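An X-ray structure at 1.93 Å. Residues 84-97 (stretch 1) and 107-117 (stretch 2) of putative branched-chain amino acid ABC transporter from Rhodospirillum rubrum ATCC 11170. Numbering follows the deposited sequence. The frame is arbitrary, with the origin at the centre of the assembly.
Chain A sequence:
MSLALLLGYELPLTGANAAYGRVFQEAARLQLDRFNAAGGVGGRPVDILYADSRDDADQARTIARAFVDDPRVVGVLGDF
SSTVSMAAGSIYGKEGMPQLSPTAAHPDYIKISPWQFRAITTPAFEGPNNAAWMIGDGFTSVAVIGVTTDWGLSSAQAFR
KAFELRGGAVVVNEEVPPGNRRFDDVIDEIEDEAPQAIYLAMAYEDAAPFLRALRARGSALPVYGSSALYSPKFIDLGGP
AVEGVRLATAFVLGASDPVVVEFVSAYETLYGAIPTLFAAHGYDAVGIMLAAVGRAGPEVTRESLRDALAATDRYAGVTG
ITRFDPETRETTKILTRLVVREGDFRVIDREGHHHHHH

Stretch 1, residues 84-97: VSMAAGSIYGKEGM
Stretch 2 107-117: PDYIKISPWQF

Stretch 1 is helical from Val84 to Glu95 and leaves the helix at Gly96 (phi/psi 83/45), a positive phi that suits glycine. Stretch 2 runs along it in the same sense, Tyr109 lying beside Met86, Ile112 beside Ser90 and Trp115 beside Gly93 (CA–CA 5.7, 6.5 and 5.3 Å); 543 Å² is buried, largely through packing. From Pro107 to Ile112 stretch 2 has helical phi/psi, with a type I turn over Tyr109–Ile112. Asp108 CB meets CE of selenomethionine Met86 (m, t, p) at 3.6 Å. Tyr109 (t, chi2 77°) receives Met86 CG at its ring edge, 3.8 Å from CD1, and its OH donates to Phe117 O (2.9 Å), tying the two ends of stretch 2. Ile112 (m, t) points toward the helix, its CD1 3.5 Å from Met86 CA, where Gly89 leaves room: a CB there would lie 3.1 Å from CD1. Ser113 (p), extended at -170/176, opens a second type I turn to Gln116; its OG donates to Gln116 OE1 (2.6 Å), accepts from Trp115 N (3.2 Å) and sits 3.2 Å from Gly93 CA, where a CB would clash. Trp115 (m, chi2 79°) lays its six-membered ring over Gly96, CA 3.5 Å from the centroid. Buried Gln116 (m, p, chi3 52°) brings NE2 within 3.2 Å of Gly89 O.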

# COMPACT_ATOMS: atom_id res chain seq x y z
N VAL A 84 13.00 9.47 3.36
CA VAL A 84 13.94 8.94 4.33
C VAL A 84 14.42 7.55 3.91
O VAL A 84 15.59 7.21 4.08
CB VAL A 84 13.32 8.90 5.74
CG1 VAL A 84 14.27 8.27 6.73
CG2 VAL A 84 12.98 10.33 6.17
N SER A 85 13.51 6.75 3.35
CA SER A 85 13.89 5.41 2.92
C SER A 85 14.95 5.50 1.83
O SER A 85 15.87 4.69 1.79
CB SER A 85 12.66 4.66 2.39
OG SER A 85 11.73 4.44 3.44
N MSE A 86 14.82 6.49 0.96
CA MSE A 86 15.78 6.67 -0.12
C MSE A 86 17.13 7.18 0.39
O MSE A 86 18.18 6.74 -0.06
CB MSE A 86 15.20 7.62 -1.17
CG MSE A 86 13.99 7.03 -1.87
SE MSE A 86 13.14 8.23 -3.11
CE MSE A 86 14.48 8.23 -4.51
N ALA A 87 17.09 8.11 1.35
CA ALA A 87 18.32 8.65 1.93
C ALA A 87 19.16 7.50 2.48
O ALA A 87 20.35 7.39 2.22
CB ALA A 87 17.98 9.63 3.04
N ALA A 88 18.53 6.62 3.26
CA ALA A 88 19.23 5.48 3.82
C ALA A 88 19.50 4.46 2.71
O ALA A 88 20.53 3.79 2.70
CB ALA A 88 18.40 4.85 4.93
N GLY A 89 18.56 4.35 1.78
CA GLY A 89 18.70 3.41 0.68
C GLY A 89 19.97 3.58 -0.13
O GLY A 89 20.58 2.59 -0.55
N SER A 90 20.38 4.82 -0.35
CA SER A 90 21.59 5.09 -1.12
C SER A 90 22.81 4.42 -0.49
O SER A 90 23.67 3.89 -1.19
CB SER A 90 21.82 6.60 -1.23
OG SER A 90 20.72 7.22 -1.87
N ILE A 91 22.86 4.46 0.84
CA ILE A 91 23.94 3.84 1.59
C ILE A 91 23.85 2.32 1.51
O ILE A 91 24.84 1.64 1.21
CB ILE A 91 23.89 4.28 3.07
CG1 ILE A 91 24.25 5.77 3.17
CG2 ILE A 91 24.82 3.42 3.92
CD1 ILE A 91 24.10 6.35 4.56
N TYR A 92 22.68 1.78 1.80
CA TYR A 92 22.49 0.33 1.74
C TYR A 92 22.83 -0.25 0.37
O TYR A 92 23.46 -1.30 0.27
CB TYR A 92 21.05 -0.02 2.10
CG TYR A 92 20.66 0.33 3.52
CD1 TYR A 92 21.50 0.04 4.60
CD2 TYR A 92 19.41 0.90 3.80
CE1 TYR A 92 21.11 0.32 5.92
CE2 TYR A 92 19.02 1.17 5.11
CZ TYR A 92 19.87 0.88 6.16
OH TYR A 92 19.45 1.15 7.45
N GLY A 93 22.41 0.44 -0.69
CA GLY A 93 22.69 -0.04 -2.03
C GLY A 93 24.18 -0.11 -2.29
O GLY A 93 24.69 -1.09 -2.82
N LYS A 94 24.89 0.96 -1.91
CA LYS A 94 26.33 1.01 -2.09
C LYS A 94 27.05 -0.01 -1.22
O LYS A 94 28.05 -0.60 -1.64
CB LYS A 94 26.84 2.42 -1.77
CG LYS A 94 28.35 2.57 -1.86
CD LYS A 94 28.78 3.98 -1.49
CE LYS A 94 30.30 4.12 -1.53
NZ LYS A 94 30.73 5.48 -1.07
N GLU A 95 26.55 -0.23 -0.00
CA GLU A 95 27.19 -1.16 0.92
C GLU A 95 26.77 -2.63 0.79
O GLU A 95 27.43 -3.51 1.34
CB GLU A 95 26.96 -0.71 2.37
CG GLU A 95 27.57 0.64 2.72
CD GLU A 95 29.07 0.68 2.49
OE1 GLU A 95 29.73 -0.36 2.73
OE2 GLU A 95 29.59 1.74 2.07
N GLY A 96 25.69 -2.89 0.06
CA GLY A 96 25.25 -4.26 -0.12
C GLY A 96 24.40 -4.80 1.02
O GLY A 96 24.59 -5.91 1.50
N MSE A 97 23.45 -3.98 1.46
CA MSE A 97 22.53 -4.36 2.53
C MSE A 97 21.13 -4.38 1.95
O MSE A 97 20.67 -3.38 1.41
CB MSE A 97 22.59 -3.32 3.66
CG MSE A 97 21.58 -3.55 4.77
SE MSE A 97 22.01 -5.03 5.93
CE MSE A 97 23.24 -4.12 7.14
N PRO A 107 7.82 5.98 -6.88
CA PRO A 107 8.43 5.25 -8.00
C PRO A 107 9.96 5.18 -7.96
O PRO A 107 10.54 4.13 -8.20
CB PRO A 107 7.94 6.03 -9.22
CG PRO A 107 6.56 6.44 -8.80
CD PRO A 107 6.79 6.91 -7.36
N ASP A 108 10.60 6.30 -7.64
CA ASP A 108 12.07 6.37 -7.61
C ASP A 108 12.78 5.56 -6.53
O ASP A 108 13.96 5.25 -6.67
CB ASP A 108 12.53 7.82 -7.50
CG ASP A 108 12.14 8.64 -8.71
OD1 ASP A 108 11.74 8.05 -9.73
OD2 ASP A 108 12.25 9.88 -8.64
N TYR A 109 12.08 5.22 -5.46
CA TYR A 109 12.71 4.45 -4.39
C TYR A 109 13.23 3.09 -4.87
O TYR A 109 14.35 2.68 -4.52
CB TYR A 109 11.72 4.24 -3.24
CG TYR A 109 12.14 3.14 -2.30
CD1 TYR A 109 13.14 3.35 -1.35
CD2 TYR A 109 11.55 1.88 -2.37
CE1 TYR A 109 13.54 2.32 -0.50
CE2 TYR A 109 11.95 0.85 -1.53
CZ TYR A 109 12.95 1.08 -0.60
OH TYR A 109 13.34 0.04 0.22
N ILE A 110 12.43 2.39 -5.66
CA ILE A 110 12.81 1.07 -6.17
C ILE A 110 13.98 1.15 -7.17
O ILE A 110 14.69 0.17 -7.38
CB ILE A 110 11.59 0.37 -6.84
CG1 ILE A 110 11.78 -1.15 -6.84
CG2 ILE A 110 11.41 0.87 -8.27
CD1 ILE A 110 11.55 -1.79 -5.48
N LYS A 111 14.18 2.33 -7.75
CA LYS A 111 15.25 2.52 -8.74
C LYS A 111 16.63 2.83 -8.16
O LYS A 111 17.62 2.87 -8.90
CB LYS A 111 14.86 3.64 -9.71
CG LYS A 111 13.71 3.30 -10.66
CD LYS A 111 13.41 4.49 -11.58
CE LYS A 111 12.38 4.15 -12.64
NZ LYS A 111 11.03 3.88 -12.09
N ILE A 112 16.71 3.05 -6.86
CA ILE A 112 17.98 3.36 -6.21
C ILE A 112 19.08 2.35 -6.53
O ILE A 112 20.18 2.72 -6.94
CB ILE A 112 17.82 3.46 -4.69
CG1 ILE A 112 16.97 4.68 -4.34
CG2 ILE A 112 19.19 3.55 -4.02
CD1 ILE A 112 16.46 4.68 -2.92
N SER A 113 18.77 1.07 -6.33
CA SER A 113 19.74 0.00 -6.57
C SER A 113 19.03 -1.35 -6.50
O SER A 113 17.84 -1.41 -6.18
CB SER A 113 20.85 0.05 -5.53
OG SER A 113 20.41 -0.49 -4.29
N PRO A 114 19.75 -2.44 -6.78
CA PRO A 114 19.14 -3.78 -6.73
C PRO A 114 18.88 -4.25 -5.30
O PRO A 114 18.43 -5.37 -5.08
CB PRO A 114 20.18 -4.66 -7.43
CG PRO A 114 20.94 -3.70 -8.31
CD PRO A 114 21.08 -2.50 -7.42
N TRP A 115 19.15 -3.38 -4.33
CA TRP A 115 18.97 -3.76 -2.93
C TRP A 115 17.69 -3.28 -2.26
O TRP A 115 17.43 -3.65 -1.11
CB TRP A 115 20.19 -3.32 -2.12
CG TRP A 115 21.47 -3.88 -2.68
CD1 TRP A 115 22.16 -3.43 -3.76
CD2 TRP A 115 22.15 -5.06 -2.23
NE1 TRP A 115 23.23 -4.27 -4.02
CE2 TRP A 115 23.25 -5.27 -3.09
CE3 TRP A 115 21.94 -5.96 -1.17
CZ2 TRP A 115 24.13 -6.35 -2.94
CZ3 TRP A 115 22.82 -7.04 -1.02
CH2 TRP A 115 23.90 -7.22 -1.90
N GLN A 116 16.90 -2.47 -2.95
CA GLN A 116 15.65 -1.95 -2.39
C GLN A 116 14.42 -2.77 -2.73
O GLN A 116 14.26 -3.27 -3.85
CB GLN A 116 15.41 -0.51 -2.85
CG GLN A 116 16.14 0.56 -2.03
CD GLN A 116 17.64 0.45 -2.15
OE1 GLN A 116 18.18 0.42 -3.26
NE2 GLN A 116 18.32 0.41 -1.01
N PHE A 117 13.53 -2.90 -1.74
CA PHE A 117 12.28 -3.64 -1.89
C PHE A 117 11.22 -2.88 -1.11
O PHE A 117 11.53 -2.17 -0.16
CB PHE A 117 12.43 -5.06 -1.34
CG PHE A 117 13.48 -5.88 -2.02
CD1 PHE A 117 13.19 -6.58 -3.19
CD2 PHE A 117 14.78 -5.91 -1.53
CE1 PHE A 117 14.18 -7.31 -3.85
CE2 PHE A 117 15.78 -6.63 -2.18
CZ PHE A 117 15.48 -7.33 -3.34